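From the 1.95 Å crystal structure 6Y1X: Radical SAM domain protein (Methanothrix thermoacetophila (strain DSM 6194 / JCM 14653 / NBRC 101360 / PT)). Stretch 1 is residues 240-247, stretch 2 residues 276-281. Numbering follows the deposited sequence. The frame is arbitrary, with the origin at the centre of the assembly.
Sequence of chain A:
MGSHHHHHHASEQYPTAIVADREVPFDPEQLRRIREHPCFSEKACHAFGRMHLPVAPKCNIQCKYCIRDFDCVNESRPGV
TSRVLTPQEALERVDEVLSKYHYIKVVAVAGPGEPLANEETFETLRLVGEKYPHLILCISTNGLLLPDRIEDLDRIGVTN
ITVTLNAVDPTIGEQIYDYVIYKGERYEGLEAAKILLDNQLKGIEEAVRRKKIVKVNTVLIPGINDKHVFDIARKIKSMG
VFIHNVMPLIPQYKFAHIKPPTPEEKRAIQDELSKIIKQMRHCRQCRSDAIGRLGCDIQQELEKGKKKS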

# COMPACT_ATOMS: atom_id res chain seq x y z
N GLY A 240 12.75 -4.35 -9.57
CA GLY A 240 12.39 -5.66 -9.07
C GLY A 240 11.04 -5.77 -8.40
O GLY A 240 10.79 -6.77 -7.72
N VAL A 241 10.16 -4.78 -8.57
CA VAL A 241 8.79 -4.91 -8.09
C VAL A 241 8.09 -6.05 -8.82
O VAL A 241 8.33 -6.29 -10.01
CB VAL A 241 8.05 -3.57 -8.27
CG1 VAL A 241 6.56 -3.73 -8.03
CG2 VAL A 241 8.63 -2.54 -7.31
N PHE A 242 7.26 -6.78 -8.09
CA PHE A 242 6.67 -7.99 -8.66
C PHE A 242 5.41 -7.69 -9.47
O PHE A 242 5.22 -8.26 -10.55
CB PHE A 242 6.34 -8.98 -7.55
CG PHE A 242 5.60 -10.19 -8.02
CD1 PHE A 242 6.23 -11.17 -8.77
CD2 PHE A 242 4.25 -10.34 -7.74
CE1 PHE A 242 5.53 -12.28 -9.21
CE2 PHE A 242 3.55 -11.45 -8.18
CZ PHE A 242 4.19 -12.41 -8.92
N ILE A 243 4.55 -6.80 -8.99
CA ILE A 243 3.27 -6.56 -9.64
C ILE A 243 2.86 -5.11 -9.43
O ILE A 243 3.20 -4.49 -8.43
CB ILE A 243 2.20 -7.56 -9.14
CG1 ILE A 243 0.93 -7.51 -10.00
CG2 ILE A 243 1.89 -7.33 -7.66
CD1 ILE A 243 -0.05 -8.61 -9.69
N HIS A 244 2.08 -4.59 -10.38
CA HIS A 244 1.67 -3.19 -10.41
C HIS A 244 0.15 -3.14 -10.43
O HIS A 244 -0.48 -3.80 -11.26
CB HIS A 244 2.24 -2.50 -11.65
CG HIS A 244 2.10 -1.01 -11.65
ND1 HIS A 244 2.22 -0.26 -12.79
CD2 HIS A 244 1.91 -0.13 -10.64
CE1 HIS A 244 2.08 1.02 -12.50
NE2 HIS A 244 1.90 1.13 -11.19
N ASN A 245 -0.43 -2.33 -9.55
CA ASN A 245 -1.88 -2.21 -9.44
C ASN A 245 -2.27 -0.77 -9.71
O ASN A 245 -2.13 0.10 -8.84
CB ASN A 245 -2.34 -2.67 -8.06
CG ASN A 245 -3.81 -2.44 -7.83
OD1 ASN A 245 -4.61 -2.45 -8.76
ND2 ASN A 245 -4.19 -2.22 -6.57
N VAL A 246 -2.77 -0.50 -10.91
CA VAL A 246 -3.22 0.83 -11.28
C VAL A 246 -4.68 0.99 -10.90
O VAL A 246 -5.54 0.24 -11.39
CB VAL A 246 -2.99 1.10 -12.77
CG1 VAL A 246 -3.41 2.51 -13.13
CG2 VAL A 246 -1.53 0.87 -13.11
N MET A 247 -4.97 1.94 -10.02
CA MET A 247 -6.29 2.16 -9.47
C MET A 247 -6.86 3.47 -9.98
O MET A 247 -6.16 4.49 -9.93
CB MET A 247 -6.24 2.17 -7.94
CG MET A 247 -5.45 1.04 -7.32
SD MET A 247 -5.31 1.21 -5.53
CE MET A 247 -4.38 2.73 -5.40
N ILE A 276 5.12 -3.90 -19.87
CA ILE A 276 6.26 -3.48 -19.06
C ILE A 276 6.38 -4.33 -17.80
O ILE A 276 7.45 -4.85 -17.49
CB ILE A 276 6.15 -1.98 -18.71
CG1 ILE A 276 6.01 -1.14 -19.98
CG2 ILE A 276 7.35 -1.54 -17.88
CD1 ILE A 276 5.64 0.30 -19.71
N ILE A 277 5.28 -4.46 -17.06
CA ILE A 277 5.28 -5.13 -15.76
C ILE A 277 3.91 -5.75 -15.53
O ILE A 277 2.89 -5.18 -15.93
CB ILE A 277 5.66 -4.15 -14.62
CG1 ILE A 277 5.83 -4.91 -13.30
CG2 ILE A 277 4.66 -3.01 -14.52
CD1 ILE A 277 6.43 -4.07 -12.18
N LYS A 278 3.90 -6.91 -14.87
CA LYS A 278 2.67 -7.60 -14.54
C LYS A 278 1.70 -6.66 -13.83
O LYS A 278 2.08 -5.91 -12.94
CB LYS A 278 3.01 -8.79 -13.62
CG LYS A 278 1.85 -9.68 -13.24
CD LYS A 278 2.34 -10.80 -12.30
CE LYS A 278 1.23 -11.77 -11.94
NZ LYS A 278 0.77 -12.57 -13.11
N GLN A 279 0.44 -6.68 -14.28
CA GLN A 279 -0.60 -5.82 -13.73
C GLN A 279 -1.59 -6.63 -12.89
O GLN A 279 -1.97 -7.74 -13.27
CB GLN A 279 -1.36 -5.11 -14.85
CG GLN A 279 -0.49 -4.20 -15.68
CD GLN A 279 -0.06 -2.98 -14.91
OE1 GLN A 279 -0.89 -2.32 -14.27
NE2 GLN A 279 1.23 -2.69 -14.92
N MET A 280 -1.99 -6.07 -11.75
CA MET A 280 -3.04 -6.68 -10.94
C MET A 280 -4.40 -6.32 -11.54
O MET A 280 -4.72 -5.14 -11.70
CB MET A 280 -2.94 -6.21 -9.49
CG MET A 280 -3.89 -6.93 -8.54
SD MET A 280 -4.13 -6.03 -6.99
CE MET A 280 -5.40 -7.02 -6.20
N ARG A 281 -5.21 -7.32 -11.87
CA ARG A 281 -6.38 -7.07 -12.71
C ARG A 281 -7.66 -7.11 -11.88
O ARG A 281 -7.68 -7.66 -10.78
CB ARG A 281 -6.46 -8.06 -13.88
CG ARG A 281 -5.23 -8.06 -14.79
CD ARG A 281 -4.89 -6.64 -15.26
NE ARG A 281 -5.93 -6.03 -16.08
CZ ARG A 281 -5.81 -5.79 -17.39
NH1 ARG A 281 -4.69 -6.09 -18.03
NH2 ARG A 281 -6.82 -5.23 -18.05
O HOH W 1 -3.06 -2.72 -12.80

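A single residue, His 244, anchors this contact through both its backbone and its ring. Its main chain forms a lone beta bridge with Gln 279, and its ring takes a weak hydrogen bond from the same glutamine. The bridge has two hydrogen bonds. His 244 N donates to Lys 278 O at 2.9 Å, and Met 280 N donates to His 244 O at 2.8 Å. One residue of stretch 1 thus spans the two neighbours of Gln 279. The CA atoms of His 244 and Gln 279 lie 4.8 Å apart. Gln 279 CA also approaches His 244 O at 3.2 Å, a CA-H...O contact that supplements the bridge. The end-to-end directions of the touching parts differ by 55°, and no second bridge forms.

The Gln 279 side chain starts away from stretch 1, but its end comes nearer. With chi1 and chi2 both m, it folds back along its own stretch. Its NE2 donates to Ile 277 O at 3.2 Å. The same NE2 makes a weak hydrogen bond to His 244 ND1 at 3.4 Å, nearly straight at 169°. The two protons of the amide nitrogen allow it to serve both acceptors. The other ring nitrogen, His 244 NE2, is hydrogen-bonded elsewhere in the structure.

Water 1 extends the polar network past the bridge. It accepts from Val 246 N at 2.9 Å. It lies 2.7 Å from Gln 279 OE1 and 3.1 Å from Met 280 O. The backbone of the strand is therefore linked to stretch 2 through solvent where direct pairing has ended. Val 246 CG2 packs 3.5 Å from Gln 279 OE1.

Van der Waals contacts fill in around these bonds. Ile 277 points toward stretch 1. Its CD1 lies 3.6 Å from Val 241 O and 4.2 Å from Val 241 CG1, while its CG2 lies 3.8 Å from His 244 CB. Ile 243 is extended, with both chi angles t. Its CD1 meets Met 280 CB at 3.8 Å, and its CG1 lies 3.5 Å from Lys 278 O.

Met 280 has the largest covered area of the contact. Its CB points toward stretch 1, although the end of the chain leads away. Its SD sits 3.7 Å from Asn 245 CG. Lys 278 contributes its methylene groups. Its CD lies 4.2 Å from Phe 242 CZ, in an oblique approach to the ring. Together the two stretches bury 506 Å², counting both sides.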